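Local atomic coordinates of putative fusidic acid resistance protein (Staphylococcus aureus, PDB entry 2YB5), a protein that confers resistance to the antibiotic fusidic acid, probably by binding elongation factor G and helping to clear it from the ribosome. Residues 134-137 / 141-144. Sequence-based numbering, arbitrary orientation.
Sequences VYKN and KFEG
K136 lays its aliphatic end over one face of the F142 ring, CE standing 3.5 Å from the ring centroid in a CH-pi contact. A bend at chi2 (-73°) brings CD and CE across the ring, and one at chi4 directs NZ, which adds a cation-pi interaction while forming a salt bridge with D140. K136 and F142 oppose each other directly as a non-hydrogen-bonded pair; V134 CG1 approaches on the diagonal, 4.0 Å from F142 CD1. Strand alternation thus gathers these three on one face of the sheet and sends Y135 and E143 to the opposite one. There Y135 OH donates to the anti lone pair of E143 OE1 at 2.7 Å, and N137 ND2 reaches E143 OE2 at 2.9 Å from above the carboxylate plane. These two bonds should restrain rotation of the carboxylate, which lies nearly perpendicular to the tyrosine ring. N137 also ties the hairpin end, its N bonding K141 O and its OD1 accepting from K141 N, while Y135 and E143, the hydrogen-bonded antiparallel pair, exchange two backbone bonds. In this treble-clef zinc-finger region, strands 121-125 (V134 bonds L121) and 167-172 flank the hairpin; helix 92-98 packs on V134 and F142, helix 204-214 on Y135.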
loop_
_atom_site.group_PDB
_atom_site.type_symbol
_atom_site.label_atom_id
_atom_site.label_comp_id
_atom_site.label_asym_id
_atom_site.label_seq_id
_atom_site.Cartn_x
_atom_site.Cartn_y
_atom_site.Cartn_z
ATOM N N VAL A 134 9.231 3.676 7.577
ATOM C CA VAL A 134 8.763 3.145 8.850
ATOM C C VAL A 134 7.494 2.323 8.601
ATOM O O VAL A 134 6.655 2.688 7.771
ATOM C CB VAL A 134 8.501 4.281 9.884
ATOM C CG1 VAL A 134 7.809 3.760 11.145
ATOM C CG2 VAL A 134 9.829 4.983 10.248
ATOM N N TYR A 135 7.392 1.208 9.317
ATOM C CA TYR A 135 6.296 0.255 9.189
ATOM C C TYR A 135 6.160 -0.585 10.463
ATOM O O TYR A 135 7.026 -0.551 11.355
ATOM C CB TYR A 135 6.529 -0.663 7.975
ATOM C CG TYR A 135 7.815 -1.463 8.073
ATOM C CD1 TYR A 135 7.828 -2.705 8.695
ATOM C CD2 TYR A 135 9.019 -0.968 7.571
ATOM C CE1 TYR A 135 8.999 -3.440 8.801
ATOM C CE2 TYR A 135 10.193 -1.681 7.693
ATOM C CZ TYR A 135 10.170 -2.924 8.307
ATOM O OH TYR A 135 11.303 -3.665 8.443
ATOM N N LYS A 136 5.058 -1.322 10.537
ATOM C CA LYS A 136 4.831 -2.313 11.591
ATOM C C LYS A 136 5.220 -3.690 11.071
ATOM O O LYS A 136 4.860 -4.047 9.950
ATOM C CB LYS A 136 3.362 -2.339 11.989
ATOM C CG LYS A 136 2.876 -1.105 12.720
ATOM C CD LYS A 136 3.394 -1.031 14.143
ATOM C CE LYS A 136 2.605 -0.029 14.978
ATOM N NZ LYS A 136 1.336 -0.616 15.518
ATOM N N ASN A 137 5.934 -4.465 11.885
ATOM C CA ASN A 137 6.322 -5.824 11.503
ATOM C C ASN A 137 5.231 -6.854 11.831
ATOM O O ASN A 137 4.160 -6.505 12.323
ATOM C CB ASN A 137 7.672 -6.219 12.137
ATOM C CG ASN A 137 7.625 -6.276 13.645
ATOM O OD1 ASN A 137 6.563 -6.439 14.233
ATOM N ND2 ASN A 137 8.786 -6.151 14.283
ATOM N N LYS A 141 4.905 -4.368 15.748
ATOM C CA LYS A 141 5.773 -3.324 16.302
ATOM C C LYS A 141 6.556 -2.593 15.224
ATOM O O LYS A 141 6.774 -3.114 14.117
ATOM C CB LYS A 141 6.698 -3.848 17.403
ATOM C CG LYS A 141 7.563 -5.028 17.054
ATOM C CD LYS A 141 8.130 -5.682 18.325
ATOM C CE LYS A 141 8.858 -6.988 18.007
ATOM N NZ LYS A 141 9.954 -6.803 17.004
ATOM N N PHE A 142 6.967 -1.374 15.571
ATOM C CA PHE A 142 7.578 -0.474 14.619
ATOM C C PHE A 142 8.983 -0.932 14.281
ATOM O O PHE A 142 9.757 -1.298 15.159
ATOM C CB PHE A 142 7.633 0.960 15.164
ATOM C CG PHE A 142 6.318 1.686 15.124
ATOM C CD1 PHE A 142 5.630 1.854 13.922
ATOM C CD2 PHE A 142 5.796 2.258 16.285
ATOM C CE1 PHE A 142 4.413 2.549 13.880
ATOM C CE2 PHE A 142 4.588 2.957 16.259
ATOM C CZ PHE A 142 3.890 3.099 15.052
ATOM N N GLU A 143 9.272 -0.955 12.986
ATOM C CA GLU A 143 10.624 -1.087 12.481
ATOM C C GLU A 143 10.852 0.062 11.515
ATOM O O GLU A 143 9.902 0.718 11.079
ATOM C CB GLU A 143 10.820 -2.424 11.760
ATOM C CG GLU A 143 11.059 -3.589 12.705
ATOM C CD GLU A 143 11.077 -4.927 12.003
ATOM O OE1 GLU A 143 10.971 -4.961 10.752
ATOM O OE2 GLU A 143 11.192 -5.947 12.714
ATOM N N GLY A 144 12.114 0.300 11.191
ATOM C CA GLY A 144 12.484 1.348 10.267
ATOM C C GLY A 144 13.812 1.055 9.599
ATOM O O GLY A 144 14.678 0.347 10.146
#